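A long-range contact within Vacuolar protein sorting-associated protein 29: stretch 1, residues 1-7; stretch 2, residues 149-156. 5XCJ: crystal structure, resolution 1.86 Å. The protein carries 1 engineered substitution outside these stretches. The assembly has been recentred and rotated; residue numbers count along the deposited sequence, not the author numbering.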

# COMPACT_ATOMS: atom_id res chain seq x y z
N MET A 1 -15.43 4.54 -6.35
CA MET A 1 -14.52 3.48 -5.92
C MET A 1 -13.50 3.98 -4.90
O MET A 1 -12.63 4.79 -5.22
CB MET A 1 -13.79 2.88 -7.11
CG MET A 1 -14.53 1.74 -7.81
SD MET A 1 -14.94 0.37 -6.72
CE MET A 1 -14.84 -1.02 -7.84
N LEU A 2 -13.61 3.51 -3.66
CA LEU A 2 -12.68 3.88 -2.61
C LEU A 2 -11.77 2.69 -2.38
O LEU A 2 -12.24 1.59 -2.09
CB LEU A 2 -13.42 4.22 -1.33
CG LEU A 2 -12.52 4.65 -0.17
CD1 LEU A 2 -11.86 5.98 -0.47
CD2 LEU A 2 -13.35 4.74 1.10
N VAL A 3 -10.47 2.91 -2.51
CA VAL A 3 -9.47 1.86 -2.36
C VAL A 3 -8.50 2.11 -1.22
O VAL A 3 -7.82 3.12 -1.17
CB VAL A 3 -8.65 1.75 -3.66
CG1 VAL A 3 -7.78 0.51 -3.65
CG2 VAL A 3 -9.57 1.80 -4.87
N LEU A 4 -8.43 1.16 -0.29
CA LEU A 4 -7.52 1.28 0.82
C LEU A 4 -6.20 0.65 0.39
O LEU A 4 -6.18 -0.50 -0.01
CB LEU A 4 -8.07 0.55 2.05
CG LEU A 4 -7.14 0.31 3.24
CD1 LEU A 4 -6.68 1.60 3.90
CD2 LEU A 4 -7.77 -0.62 4.26
N VAL A 5 -5.12 1.42 0.42
CA VAL A 5 -3.80 0.91 0.06
C VAL A 5 -3.01 0.80 1.36
O VAL A 5 -2.70 1.79 2.01
CB VAL A 5 -3.09 1.83 -0.95
CG1 VAL A 5 -1.76 1.23 -1.38
CG2 VAL A 5 -3.98 2.08 -2.15
N ILE A 6 -2.69 -0.44 1.73
CA ILE A 6 -2.00 -0.73 2.98
C ILE A 6 -1.03 -1.90 2.84
O ILE A 6 -1.11 -2.65 1.87
CB ILE A 6 -3.05 -1.05 4.07
CG1 ILE A 6 -2.53 -0.78 5.48
CG2 ILE A 6 -3.57 -2.46 3.90
CD1 ILE A 6 -3.61 -0.83 6.55
N GLY A 7 -0.11 -2.04 3.80
CA GLY A 7 0.86 -3.12 3.77
C GLY A 7 2.03 -3.00 4.74
O GLY A 7 2.06 -2.11 5.59
N SER A 149 1.67 4.37 8.50
CA SER A 149 1.09 5.04 7.37
C SER A 149 0.21 4.16 6.50
O SER A 149 0.36 2.95 6.48
CB SER A 149 2.20 5.62 6.50
OG SER A 149 2.80 6.73 7.14
N PHE A 150 -0.71 4.80 5.79
CA PHE A 150 -1.59 4.15 4.83
C PHE A 150 -2.17 5.18 3.86
O PHE A 150 -2.06 6.38 4.08
CB PHE A 150 -2.66 3.27 5.47
CG PHE A 150 -3.79 4.04 6.09
CD1 PHE A 150 -4.85 4.45 5.32
CD2 PHE A 150 -3.78 4.33 7.44
CE1 PHE A 150 -5.89 5.15 5.89
CE2 PHE A 150 -4.81 5.03 8.01
CZ PHE A 150 -5.87 5.44 7.23
N MET A 151 -2.77 4.69 2.79
CA MET A 151 -3.36 5.57 1.78
C MET A 151 -4.79 5.18 1.46
O MET A 151 -5.16 4.02 1.53
CB MET A 151 -2.58 5.47 0.47
CG MET A 151 -1.25 6.18 0.41
SD MET A 151 -0.55 5.93 -1.23
CE MET A 151 0.93 6.93 -1.13
N LEU A 152 -5.59 6.18 1.12
CA LEU A 152 -6.96 5.96 0.70
C LEU A 152 -7.08 6.64 -0.65
O LEU A 152 -6.71 7.80 -0.79
CB LEU A 152 -7.96 6.55 1.67
CG LEU A 152 -8.23 5.71 2.91
CD1 LEU A 152 -9.25 6.40 3.80
CD2 LEU A 152 -8.70 4.33 2.51
N LEU A 153 -7.55 5.92 -1.65
CA LEU A 153 -7.69 6.48 -2.98
C LEU A 153 -9.14 6.66 -3.36
O LEU A 153 -9.96 5.77 -3.16
CB LEU A 153 -7.03 5.60 -4.04
CG LEU A 153 -5.63 5.02 -3.82
CD1 LEU A 153 -5.24 4.20 -5.04
CD2 LEU A 153 -4.62 6.11 -3.53
N GLU A 154 -9.46 7.83 -3.89
CA GLU A 154 -10.80 8.10 -4.36
C GLU A 154 -10.63 8.18 -5.87
O GLU A 154 -9.96 9.07 -6.37
CB GLU A 154 -11.32 9.41 -3.79
CG GLU A 154 -12.64 9.88 -4.36
CD GLU A 154 -13.26 11.02 -3.57
OE1 GLU A 154 -12.56 11.63 -2.74
OE2 GLU A 154 -14.45 11.31 -3.79
N ILE A 155 -11.20 7.21 -6.57
CA ILE A 155 -11.10 7.20 -8.02
C ILE A 155 -12.45 7.27 -8.71
O ILE A 155 -13.33 6.45 -8.47
CB ILE A 155 -10.40 5.91 -8.51
CG1 ILE A 155 -8.97 5.83 -8.00
CG2 ILE A 155 -10.44 5.83 -10.03
CD1 ILE A 155 -8.21 4.63 -8.52
N ASN A 156 -12.63 8.28 -9.54
CA ASN A 156 -13.83 8.38 -10.34
C ASN A 156 -13.31 8.45 -11.76
O ASN A 156 -12.79 9.48 -12.17
CB ASN A 156 -14.61 9.65 -9.99
CG ASN A 156 -16.00 9.65 -10.59
OD1 ASN A 156 -16.49 8.63 -11.06
ND2 ASN A 156 -16.64 10.81 -10.58

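The strands 2-6 and 149-156 lie side by side as antiparallel neighbours: their N-to-C directions differ by 158° and their axes approach to 4.7 Å. The two stretches bury 568 Å² between them, both sides summed. Five near-linear hydrogen bonds, with N-H...O angles from 164° to 174°, run between main-chain atoms.

Ser149 makes no contact with the first stretch. Phe150 is the first to engage, its CA-to-CB bond pointing toward the partner strand. With chi1 at 75° (p), its ring meets Leu4 obliquely, CD1 of Phe150 lying 3.7 Å from CD1 of Leu4, while CB of Phe150 is 4.1 Å from CG1 of Ile6.

Met151 forms a hydrogen-bonded pair with Val5: Val5 N donates to Met151 O at 2.8 Å and Met151 N to Val5 O at 3.0 Å. CB of Val5 and CB of Met151 lie 3.9 Å apart, although the extended methionine leads its end away from stretch 1.

Leu152 faces Leu4 in a non-hydrogen-bonded pair, where no amide bond links the two residues and the side chains make the contact; CD2 of Leu152 and CD1 of Leu4 meet at 3.7 Å. Leu152 CA also makes a CA-H...O contact with Val3 O at 3.5 Å.

Leu153 repeats the two-bond pattern, Leu153 N to Val3 O at 2.9 Å and Val3 N to Leu153 O at 3.0 Å. On the face shared with Val3, Val5 and Met151, CG of Leu153 packs 3.8 Å from CG2 of Val5; compact beta-branched valines suit this close, buried row. Leu153 O additionally receives a CA-H...O contact from Leu2 CA at 3.4 Å.

Glu154, paired with Leu2 on the opposite face, is exposed, a setting that suits its charge; OE1 is hydrogen-bonded elsewhere in the structure. Ile155 N closes the ladder by donating to Met1 O at 3.1 Å and 174°; the residue is buried, with 47 Å² covered by stretch 1, which suits its apolar side chain. The CA-to-CB bond of exposed Asn156 points away, and the residue adds nothing to the buried area.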